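Local coordinates for LC-Est1C (Uncultured organism, PDB 3WYD), which catalyses the hydrolysis of carboxylic esters, as the C-terminal esterase domain of a metagenome-derived enzyme with an alpha/beta hydrolase fold, at residues Pro156-His161 with Glu186-Glu191. Residues are numbered along the deposited sequence; the frame is centred on the assembly and turned at random.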
loop_
_atom_site.group_PDB
_atom_site.type_symbol
_atom_site.label_atom_id
_atom_site.label_comp_id
_atom_site.label_asym_id
_atom_site.label_seq_id
_atom_site.Cartn_x
_atom_site.Cartn_y
_atom_site.Cartn_z
ATOM N N PRO A 156 1.172 22.384 -9.329
ATOM C CA PRO A 156 -0.312 22.350 -9.268
ATOM C C PRO A 156 -0.809 20.904 -9.129
ATOM O O PRO A 156 -0.323 19.994 -9.833
ATOM C CB PRO A 156 -0.749 22.938 -10.616
ATOM C CG PRO A 156 0.428 23.743 -11.074
ATOM C CD PRO A 156 1.680 22.993 -10.555
ATOM N N GLN A 157 -1.786 20.714 -8.249
ATOM C CA GLN A 157 -2.207 19.386 -7.881
ATOM C C GLN A 157 -3.714 19.267 -8.051
ATOM O O GLN A 157 -4.473 20.144 -7.608
ATOM C CB GLN A 157 -1.838 19.131 -6.429
ATOM C CG GLN A 157 -0.302 18.981 -6.283
ATOM C CD GLN A 157 0.177 19.117 -4.850
ATOM O OE1 GLN A 157 -0.289 18.415 -3.962
ATOM N NE2 GLN A 157 1.012 20.131 -4.598
ATOM N N LEU A 158 -4.160 18.175 -8.662
ATOM C CA LEU A 158 -5.539 17.739 -8.649
ATOM C C LEU A 158 -5.673 16.534 -7.741
ATOM O O LEU A 158 -4.974 15.534 -7.951
ATOM C CB LEU A 158 -5.928 17.318 -10.079
ATOM C CG LEU A 158 -7.341 16.711 -10.156
ATOM C CD1 LEU A 158 -8.373 17.845 -10.033
ATOM C CD2 LEU A 158 -7.570 16.004 -11.464
ATOM N N VAL A 159 -6.481 16.658 -6.701
ATOM C CA VAL A 159 -6.619 15.615 -5.705
ATOM C C VAL A 159 -8.028 15.045 -5.816
ATOM O O VAL A 159 -8.966 15.795 -5.872
ATOM C CB VAL A 159 -6.420 16.166 -4.294
ATOM C CG1 VAL A 159 -6.575 15.048 -3.236
ATOM C CG2 VAL A 159 -5.008 16.800 -4.169
ATOM N N VAL A 160 -8.147 13.712 -5.862
ATOM C CA VAL A 160 -9.472 13.048 -5.968
ATOM C C VAL A 160 -9.635 12.070 -4.834
ATOM O O VAL A 160 -8.690 11.327 -4.510
ATOM C CB VAL A 160 -9.587 12.300 -7.280
ATOM C CG1 VAL A 160 -10.907 11.535 -7.354
ATOM C CG2 VAL A 160 -9.447 13.238 -8.461
ATOM N N HIS A 161 -10.772 12.119 -4.124
ATOM C CA HIS A 161 -11.003 11.108 -3.089
ATOM C C HIS A 161 -12.483 10.936 -2.918
ATOM O O HIS A 161 -13.227 11.915 -2.982
ATOM C CB HIS A 161 -10.394 11.543 -1.725
ATOM C CG HIS A 161 -9.876 10.417 -0.881
ATOM N ND1 HIS A 161 -8.541 10.308 -0.555
ATOM C CD2 HIS A 161 -10.491 9.341 -0.332
ATOM C CE1 HIS A 161 -8.361 9.251 0.223
ATOM N NE2 HIS A 161 -9.520 8.611 0.324
ATOM N N GLU A 186 -1.467 25.880 -5.976
ATOM C CA GLU A 186 -2.600 25.809 -6.888
ATOM C C GLU A 186 -3.171 24.400 -6.829
ATOM O O GLU A 186 -2.520 23.445 -7.241
ATOM C CB GLU A 186 -2.177 26.163 -8.318
ATOM C CG GLU A 186 -3.384 26.133 -9.267
ATOM C CD GLU A 186 -3.050 26.268 -10.727
ATOM O OE1 GLU A 186 -1.881 26.536 -11.104
ATOM O OE2 GLU A 186 -4.055 26.118 -11.468
ATOM N N ILE A 187 -4.366 24.258 -6.290
ATOM C CA ILE A 187 -4.877 22.924 -5.968
ATOM C C ILE A 187 -6.365 22.900 -6.254
ATOM O O ILE A 187 -7.105 23.878 -5.989
ATOM C CB ILE A 187 -4.513 22.487 -4.518
ATOM C CG1 ILE A 187 -4.903 21.023 -4.239
ATOM C CG2 ILE A 187 -5.131 23.457 -3.483
ATOM C CD1 ILE A 187 -4.072 20.404 -3.118
ATOM N N LYS A 188 -6.800 21.798 -6.840
ATOM C CA LYS A 188 -8.205 21.534 -7.040
ATOM C C LYS A 188 -8.519 20.197 -6.411
ATOM O O LYS A 188 -7.835 19.206 -6.686
ATOM C CB LYS A 188 -8.537 21.495 -8.539
ATOM C CG LYS A 188 -10.013 21.083 -8.818
ATOM C CD LYS A 188 -10.353 21.183 -10.310
ATOM C CE LYS A 188 -11.847 20.876 -10.495
ATOM N NZ LYS A 188 -12.282 21.127 -11.882
ATOM N N TYR A 189 -9.530 20.151 -5.570
ATOM C CA TYR A 189 -9.824 18.913 -4.868
ATOM C C TYR A 189 -11.227 18.500 -5.272
ATOM O O TYR A 189 -12.207 19.237 -5.038
ATOM C CB TYR A 189 -9.752 19.167 -3.363
ATOM C CG TYR A 189 -10.177 18.004 -2.464
ATOM C CD1 TYR A 189 -9.879 16.691 -2.832
ATOM C CD2 TYR A 189 -10.832 18.227 -1.238
ATOM C CE1 TYR A 189 -10.241 15.616 -1.978
ATOM C CE2 TYR A 189 -11.157 17.158 -0.401
ATOM C CZ TYR A 189 -10.872 15.873 -0.808
ATOM O OH TYR A 189 -11.215 14.806 -0.007
ATOM N N ILE A 190 -11.300 17.301 -5.839
ATOM C CA ILE A 190 -12.582 16.652 -6.201
ATOM C C ILE A 190 -12.864 15.615 -5.151
ATOM O O ILE A 190 -12.340 14.493 -5.182
ATOM C CB ILE A 190 -12.546 16.050 -7.621
ATOM C CG1 ILE A 190 -12.256 17.157 -8.647
ATOM C CG2 ILE A 190 -13.908 15.326 -7.936
ATOM C CD1 ILE A 190 -12.001 16.637 -10.054
ATOM N N GLU A 191 -13.752 15.958 -4.219
ATOM C CA GLU A 191 -14.210 14.986 -3.238
ATOM C C GLU A 191 -15.571 14.462 -3.697
ATOM O O GLU A 191 -16.499 15.261 -3.919
ATOM C CB GLU A 191 -14.332 15.597 -1.870
ATOM C CG GLU A 191 -14.597 14.515 -0.818
ATOM C CD GLU A 191 -14.668 15.065 0.579
ATOM O OE1 GLU A 191 -13.626 15.503 1.109
ATOM O OE2 GLU A 191 -15.776 15.096 1.164
#
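V159 and Y189 are paired in register on two adjacent parallel strands, with CA atoms 4.7 Å apart. Five backbone hydrogen bonds join 156-161 to 186-191. The shortest runs from I190 N to V159 O, at 2.8 Å. From CB, the Y189 side chain places CG anti to the backbone N (chi1 174°), which sends the ring along the strand toward H161. Y189 CD1 comes 3.3 Å from V159 O, which lies at the ring edge near its plane, and 3.7 Å from V159 CG1. Y189 CE1 touches V159 CG1 and reaches H161 CB at 4.1 Å. Y189 OH lies 3.8 Å from H161 CB. Y189 OH also donates to E191 OE1 at 2.7 Å, on the anti lone pair of that carboxylate. E191 OE2 forms a salt bridge with R174 of helix 171-181. A leucine in place of Y189 would probably leave E191 OE1 without this hydroxyl donor and open a gap beside H161 CB. On the same face I187 CD1 packs on V159 CG2. The other face carries L158, V160, K188 and I190. There L158 CD1 meets I190 CD1 at 3.8 Å and lies against the aliphatic part of K188. H161 ND1 is hydrogen-bonded to S173, and NE2 to V168 O. Strand 157-162, helix 171-181 and strand 187-192 form a beta-alpha-beta crossover unit, with 187-192 as an outermost strand of the alpha/beta hydrolase sheet.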